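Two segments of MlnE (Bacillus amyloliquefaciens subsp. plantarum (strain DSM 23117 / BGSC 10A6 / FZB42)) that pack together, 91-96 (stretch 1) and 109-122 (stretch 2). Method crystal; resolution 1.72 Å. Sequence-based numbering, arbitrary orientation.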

# COMPACT_ATOMS: atom_id res chain seq x y z
N GLU A 91 27.57 -12.10 5.67
CA GLU A 91 27.16 -13.01 6.75
C GLU A 91 27.18 -12.25 8.08
O GLU A 91 26.30 -12.34 8.90
CB GLU A 91 28.13 -14.19 6.90
CG GLU A 91 28.50 -14.94 5.63
CD GLU A 91 27.28 -15.46 4.87
OE1 GLU A 91 26.27 -15.82 5.51
OE2 GLU A 91 27.35 -15.51 3.61
N ARG A 92 28.23 -11.49 8.27
CA ARG A 92 28.46 -10.83 9.54
C ARG A 92 28.64 -9.32 9.33
O ARG A 92 29.05 -8.87 8.26
CB ARG A 92 29.78 -11.31 10.14
CG ARG A 92 29.95 -12.79 10.49
CD ARG A 92 31.39 -12.98 11.03
NE ARG A 92 32.41 -12.43 10.08
CZ ARG A 92 33.14 -11.29 10.20
NH1 ARG A 92 33.06 -10.45 11.25
NH2 ARG A 92 33.98 -10.97 9.24
N PHE A 93 28.42 -8.57 10.40
CA PHE A 93 28.84 -7.19 10.45
C PHE A 93 30.34 -7.14 10.48
O PHE A 93 30.97 -7.82 11.27
CB PHE A 93 28.33 -6.49 11.69
CG PHE A 93 28.87 -5.11 11.86
CD1 PHE A 93 28.36 -4.07 11.13
CD2 PHE A 93 29.93 -4.86 12.69
CE1 PHE A 93 28.85 -2.79 11.27
CE2 PHE A 93 30.44 -3.58 12.86
CZ PHE A 93 29.90 -2.54 12.13
N GLU A 94 30.90 -6.31 9.64
CA GLU A 94 32.37 -6.12 9.62
C GLU A 94 32.70 -4.72 9.16
O GLU A 94 32.20 -4.29 8.15
CB GLU A 94 33.07 -7.12 8.67
CG GLU A 94 34.59 -7.06 8.82
CD GLU A 94 35.33 -8.10 7.98
OE1 GLU A 94 34.69 -9.04 7.50
OE2 GLU A 94 36.54 -7.93 7.74
N ASP A 95 33.56 -4.04 9.90
CA ASP A 95 34.18 -2.83 9.42
C ASP A 95 35.29 -3.27 8.43
O ASP A 95 36.30 -3.83 8.85
CB ASP A 95 34.75 -2.06 10.60
CG ASP A 95 35.44 -0.82 10.23
OD1 ASP A 95 35.76 -0.61 9.06
OD2 ASP A 95 35.62 0.06 11.15
N CYS A 96 35.08 -3.05 7.15
CA CYS A 96 36.06 -3.44 6.14
C CYS A 96 37.06 -2.33 5.78
O CYS A 96 37.70 -2.38 4.72
CB CYS A 96 35.31 -3.97 4.89
SG CYS A 96 34.31 -5.38 5.28
N GLU A 109 20.69 -6.05 15.22
CA GLU A 109 21.92 -5.97 15.96
C GLU A 109 23.05 -5.39 15.07
O GLU A 109 23.98 -4.72 15.55
CB GLU A 109 22.34 -7.37 16.41
CG GLU A 109 21.54 -7.98 17.56
CD GLU A 109 20.19 -8.59 17.17
OE1 GLU A 109 19.88 -8.75 15.95
OE2 GLU A 109 19.41 -8.92 18.12
N ASP A 110 23.03 -5.76 13.80
CA ASP A 110 24.06 -5.25 12.87
C ASP A 110 23.89 -3.74 12.63
O ASP A 110 24.89 -3.03 12.51
CB ASP A 110 24.07 -6.04 11.55
CG ASP A 110 24.67 -7.44 11.69
OD1 ASP A 110 24.96 -7.89 12.84
OD2 ASP A 110 24.82 -8.12 10.66
N TYR A 111 22.65 -3.24 12.55
CA TYR A 111 22.46 -1.79 12.42
C TYR A 111 22.96 -1.08 13.65
O TYR A 111 23.52 0.02 13.57
CB TYR A 111 21.01 -1.41 12.11
CG TYR A 111 20.51 -1.84 10.75
CD1 TYR A 111 19.98 -3.07 10.58
CD2 TYR A 111 20.58 -1.01 9.63
CE1 TYR A 111 19.51 -3.50 9.37
CE2 TYR A 111 20.09 -1.43 8.38
CZ TYR A 111 19.55 -2.67 8.26
OH TYR A 111 19.05 -3.25 7.09
N ASP A 112 22.78 -1.69 14.84
CA ASP A 112 23.34 -1.11 16.06
C ASP A 112 24.80 -0.98 16.02
O ASP A 112 25.36 0.07 16.44
CB ASP A 112 22.97 -1.93 17.31
CG ASP A 112 21.54 -1.85 17.62
OD1 ASP A 112 20.86 -0.81 17.41
OD2 ASP A 112 21.06 -2.89 18.10
N ALA A 113 25.46 -2.06 15.59
CA ALA A 113 26.90 -2.09 15.44
C ALA A 113 27.38 -1.02 14.49
O ALA A 113 28.34 -0.31 14.79
CB ALA A 113 27.36 -3.44 14.93
N LEU A 114 26.71 -0.90 13.32
CA LEU A 114 27.04 0.15 12.38
C LEU A 114 26.96 1.53 13.02
O LEU A 114 27.88 2.33 12.84
CB LEU A 114 26.11 0.13 11.16
CG LEU A 114 26.37 1.13 10.05
CD1 LEU A 114 27.74 0.90 9.40
CD2 LEU A 114 25.29 1.06 9.01
N CYS A 115 25.82 1.84 13.68
CA CYS A 115 25.68 3.12 14.36
C CYS A 115 26.81 3.34 15.42
O CYS A 115 27.37 4.39 15.50
CB CYS A 115 24.33 3.22 15.07
SG CYS A 115 22.91 3.15 13.99
N GLY A 116 27.10 2.32 16.19
CA GLY A 116 28.13 2.38 17.23
C GLY A 116 29.47 2.69 16.64
O GLY A 116 30.17 3.61 17.07
N VAL A 117 29.82 1.98 15.58
CA VAL A 117 31.10 2.23 14.98
C VAL A 117 31.23 3.61 14.36
O VAL A 117 32.24 4.30 14.56
CB VAL A 117 31.46 1.11 13.96
CG1 VAL A 117 32.72 1.49 13.21
CG2 VAL A 117 31.68 -0.21 14.68
N LEU A 118 30.20 4.06 13.61
CA LEU A 118 30.26 5.37 13.01
C LEU A 118 30.37 6.49 14.06
O LEU A 118 31.09 7.44 13.87
CB LEU A 118 29.06 5.61 12.11
CG LEU A 118 29.04 4.70 10.86
CD1 LEU A 118 27.73 4.97 10.12
CD2 LEU A 118 30.22 4.90 9.94
N ARG A 119 29.67 6.32 15.17
CA ARG A 119 29.73 7.29 16.24
C ARG A 119 31.14 7.33 16.82
O ARG A 119 31.73 8.42 16.99
CB ARG A 119 28.67 7.00 17.28
CG ARG A 119 27.26 7.43 16.79
CD ARG A 119 26.24 7.47 17.88
NE ARG A 119 26.57 8.36 19.01
CZ ARG A 119 25.87 8.41 20.14
NH1 ARG A 119 24.81 7.64 20.29
NH2 ARG A 119 26.26 9.19 21.14
N SER A 120 31.72 6.16 16.99
CA SER A 120 33.09 6.08 17.48
C SER A 120 34.10 6.73 16.54
O SER A 120 35.17 7.17 17.00
CB SER A 120 33.49 4.62 17.74
OG SER A 120 32.65 3.98 18.72
N GLN A 121 33.79 6.76 15.23
CA GLN A 121 34.63 7.28 14.20
C GLN A 121 34.35 8.74 13.90
O GLN A 121 34.97 9.33 13.05
CB GLN A 121 34.41 6.45 12.93
CG GLN A 121 35.01 5.09 13.01
CD GLN A 121 34.67 4.21 11.83
OE1 GLN A 121 33.77 4.51 11.02
NE2 GLN A 121 35.37 3.10 11.73
N ASN A 122 33.42 9.33 14.64
CA ASN A 122 32.97 10.71 14.47
C ASN A 122 32.36 10.95 13.08
O ASN A 122 32.58 11.98 12.50
CB ASN A 122 34.05 11.74 14.77
CG ASN A 122 34.45 11.68 16.25
OD1 ASN A 122 33.60 11.65 17.12
ND2 ASN A 122 35.76 11.52 16.51
O HOH W 1 25.33 -10.85 11.04
O HOH W 2 27.19 -9.62 12.89

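Stretch 2 is helical through Ser120, and it meets stretch 1, a loop with a short strand at Glu94 and Asp95, largely through one aromatic side chain, that of Phe93. The first residue of stretch 2 to make contact is Asp110. Its CA-to-CB bond points sideways, but the carboxylate end comes nearer, and it serves the backbone of stretch 1 mainly through water. Water 1 donates to both Asp110 OD2 and Glu91 O, at 2.8 Å from each; water 2 donates to Asp110 OD1 at 2.8 Å and accepts from Phe93 N at 3.0 Å. The two carboxylate oxygens thus each hold one water against the loop, and Asp110 CG lies 3.8 Å from Phe93 CB.

One turn on, Ala113 points toward stretch 1 and supplies a contact over the ring face. Ala113 CB sits 3.6 Å from the centroid of the Phe93 ring and only 8° off its normal, a CH-pi interaction. The ring lies close against the helix here, with Ala113 CB 3.7 Å from Phe93 CD2. Leu114 approaches obliquely: its backbone N is 3.5 Å from Phe93 CE1, but this amide is already bonded within the helix to Asp110 O at 2.9 Å. Its side chain adds an apolar contact, with Leu114 CB 4.0 Å from Phe93 CE1.

Val117, one turn beyond Ala113, meets the ring at its edge, where Val117 CG2 is 3.9 Å from Phe93 CZ. Its other methyl, Val117 CG1, packs 3.8 Å from Asp95 OD2, so the valine spans both inward-pointing residues of stretch 1. Beyond the helix, Gln121 closes the contact with a weak hydrogen bond from Gln121 NE2 to Asp95 OD2, 3.1 Å long with an N-H...acceptor angle of only 123°. Asn122 then adopts positive phi in a Schellman motif, its N bonded to Arg119 O at 3.0 Å.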